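Local atomic coordinates of putative diflavin flavoprotein A 3 (Synechocystis sp., PDB entry 6H0C), a protein that probably passes electrons from NADH to oxygen, reducing it to water, and is resolved here as its flavodiiron core of metallo-hydrolase-like and flavodoxin-like domains. Residues 340-345 against 360-365. Sequence-based numbering, arbitrary orientation.
Sequences QLCGVF and NKFRDA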
loop_
_atom_site.group_PDB
_atom_site.type_symbol
_atom_site.label_atom_id
_atom_site.label_comp_id
_atom_site.label_asym_id
_atom_site.label_seq_id
_atom_site.Cartn_x
_atom_site.Cartn_y
_atom_site.Cartn_z
ATOM N N GLN A 340 18.707 -21.044 -6.598
ATOM C CA GLN A 340 17.972 -19.786 -6.613
ATOM C C GLN A 340 18.941 -18.604 -6.631
ATOM O O GLN A 340 19.952 -18.598 -5.920
ATOM C CB GLN A 340 17.026 -19.681 -5.407
ATOM C CG GLN A 340 15.756 -20.528 -5.515
ATOM C CD GLN A 340 14.546 -19.830 -4.898
ATOM O OE1 GLN A 340 14.429 -18.601 -4.959
ATOM N NE2 GLN A 340 13.643 -20.608 -4.303
ATOM N N LEU A 341 18.627 -17.607 -7.448
ATOM C CA LEU A 341 19.411 -16.384 -7.494
ATOM C C LEU A 341 19.086 -15.513 -6.278
ATOM O O LEU A 341 17.929 -15.424 -5.858
ATOM C CB LEU A 341 19.136 -15.632 -8.791
ATOM C CG LEU A 341 20.122 -14.530 -9.144
ATOM C CD1 LEU A 341 21.510 -15.121 -9.297
ATOM C CD2 LEU A 341 19.682 -13.802 -10.414
ATOM N N CYS A 342 20.110 -14.881 -5.711
ATOM C CA CYS A 342 19.965 -14.138 -4.461
ATOM C C CYS A 342 20.252 -12.645 -4.639
ATOM O O CYS A 342 20.985 -12.253 -5.543
ATOM C CB CYS A 342 20.898 -14.727 -3.399
ATOM S SG CYS A 342 20.904 -13.819 -1.848
ATOM N N GLY A 343 19.675 -11.818 -3.771
ATOM C CA GLY A 343 19.945 -10.389 -3.768
ATOM C C GLY A 343 19.732 -9.781 -2.392
ATOM O O GLY A 343 18.866 -10.229 -1.638
ATOM N N VAL A 344 20.520 -8.760 -2.058
ATOM C CA VAL A 344 20.411 -8.089 -0.761
ATOM C C VAL A 344 20.422 -6.563 -0.903
ATOM O O VAL A 344 21.249 -6.005 -1.631
ATOM C CB VAL A 344 21.560 -8.513 0.182
ATOM C CG1 VAL A 344 21.437 -7.813 1.527
ATOM C CG2 VAL A 344 21.569 -10.029 0.361
ATOM N N PHE A 345 19.508 -5.886 -0.207
ATOM C CA PHE A 345 19.499 -4.418 -0.187
ATOM C C PHE A 345 19.045 -3.861 1.151
ATOM O O PHE A 345 18.506 -4.585 1.993
ATOM C CB PHE A 345 18.600 -3.858 -1.286
ATOM C CG PHE A 345 17.135 -4.136 -1.078
ATOM C CD1 PHE A 345 16.298 -3.163 -0.551
ATOM C CD2 PHE A 345 16.590 -5.372 -1.420
ATOM C CE1 PHE A 345 14.935 -3.418 -0.369
ATOM C CE2 PHE A 345 15.228 -5.635 -1.238
ATOM C CZ PHE A 345 14.406 -4.660 -0.710
ATOM N N ASN A 360 26.657 -11.946 3.832
ATOM C CA ASN A 360 27.570 -12.985 4.295
ATOM C C ASN A 360 26.919 -14.343 4.452
ATOM O O ASN A 360 27.501 -15.362 4.074
ATOM C CB ASN A 360 28.186 -12.586 5.628
ATOM C CG ASN A 360 29.274 -11.575 5.471
ATOM O OD1 ASN A 360 29.930 -11.518 4.432
ATOM N ND2 ASN A 360 29.480 -10.763 6.499
ATOM N N LYS A 361 25.721 -14.359 5.031
ATOM C CA LYS A 361 25.025 -15.615 5.275
ATOM C C LYS A 361 24.632 -16.279 3.957
ATOM O O LYS A 361 24.774 -17.492 3.799
ATOM C CB LYS A 361 23.798 -15.391 6.169
ATOM C CG LYS A 361 24.100 -15.574 7.653
ATOM C CD LYS A 361 25.366 -14.836 8.038
ATOM C CE LYS A 361 25.831 -15.176 9.441
ATOM N NZ LYS A 361 26.921 -14.248 9.874
ATOM N N PHE A 362 24.167 -15.484 3.002
ATOM C CA PHE A 362 23.776 -16.030 1.714
ATOM C C PHE A 362 25.007 -16.465 0.914
ATOM O O PHE A 362 24.982 -17.505 0.245
ATOM C CB PHE A 362 22.926 -15.016 0.940
ATOM C CG PHE A 362 21.536 -14.860 1.498
ATOM C CD1 PHE A 362 20.779 -15.979 1.827
ATOM C CD2 PHE A 362 20.993 -13.604 1.721
ATOM C CE1 PHE A 362 19.497 -15.844 2.357
ATOM C CE2 PHE A 362 19.717 -13.466 2.254
ATOM C CZ PHE A 362 18.971 -14.582 2.572
ATOM N N ARG A 363 26.093 -15.702 1.004
ATOM C CA ARG A 363 27.321 -16.111 0.325
ATOM C C ARG A 363 27.861 -17.419 0.912
ATOM O O ARG A 363 28.196 -18.337 0.167
ATOM C CB ARG A 363 28.393 -15.028 0.394
ATOM C CG ARG A 363 29.679 -15.439 -0.328
ATOM C CD ARG A 363 30.633 -14.274 -0.535
ATOM N NE ARG A 363 30.680 -13.405 0.635
ATOM C CZ ARG A 363 30.361 -12.113 0.617
ATOM N NH1 ARG A 363 29.984 -11.531 -0.517
ATOM N NH2 ARG A 363 30.429 -11.403 1.737
ATOM N N ASP A 364 27.934 -17.510 2.236
ATOM C CA ASP A 364 28.388 -18.743 2.882
ATOM C C ASP A 364 27.488 -19.927 2.535
ATOM O O ASP A 364 27.950 -21.066 2.445
ATOM C CB ASP A 364 28.450 -18.575 4.401
ATOM C CG ASP A 364 29.550 -17.632 4.834
ATOM O OD1 ASP A 364 29.616 -17.299 6.038
ATOM O OD2 ASP A 364 30.343 -17.213 3.962
ATOM N N ALA A 365 26.204 -19.653 2.333
ATOM C CA ALA A 365 25.233 -20.703 2.054
ATOM C C ALA A 365 25.238 -21.106 0.582
ATOM O O ALA A 365 24.402 -21.900 0.158
ATOM C CB ALA A 365 23.840 -20.263 2.476
#
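Phe362, on the last turn of helix 353-364, brings its ring up to Cys342 and Val344 of strand 341-348, and these three buried side chains make the whole contact. The sulfur-aromatic part is Cys342 SG, 4.0 Å from the centroid of the Phe362 ring and 35° off the ring normal, an oblique approach. The sulfur is displaced toward the root of the ring, with Cys342 SG 3.6 Å from Phe362 CG and equally close to CB and CD2. Cys342 points its CB at the helix, and a chi1 of 176°, which puts SG anti to the backbone N, carries the sulfur onto the ring across a backbone gap of 7.5 Å between the CA atoms of Cys342 and Phe362. The apolar part is one methyl of Val344, which meets the ring at its edge, near the ring plane, Val344 CG2 lying 3.9 Å from Phe362 CD2. CD2 is thus touched by both strand residues. No hydrogen bond joins the segments; the contact is apolar and sulfur-aromatic, with a modest 116 Å² of surface buried. Around the pair, Phe310 and Phe312 of the neighbouring strand 309-313 stack edge-to-face with Phe362, and Leu329 and Leu333 of helix 323-335 also touch its side chain. Strand 341-348, helix 353-364 and strand 368-377 form a beta-alpha-beta unit, and this contact packs the end of its helix onto the parallel five-stranded sheet, order 2-1-3-4-5, of the flavodoxin-like fold.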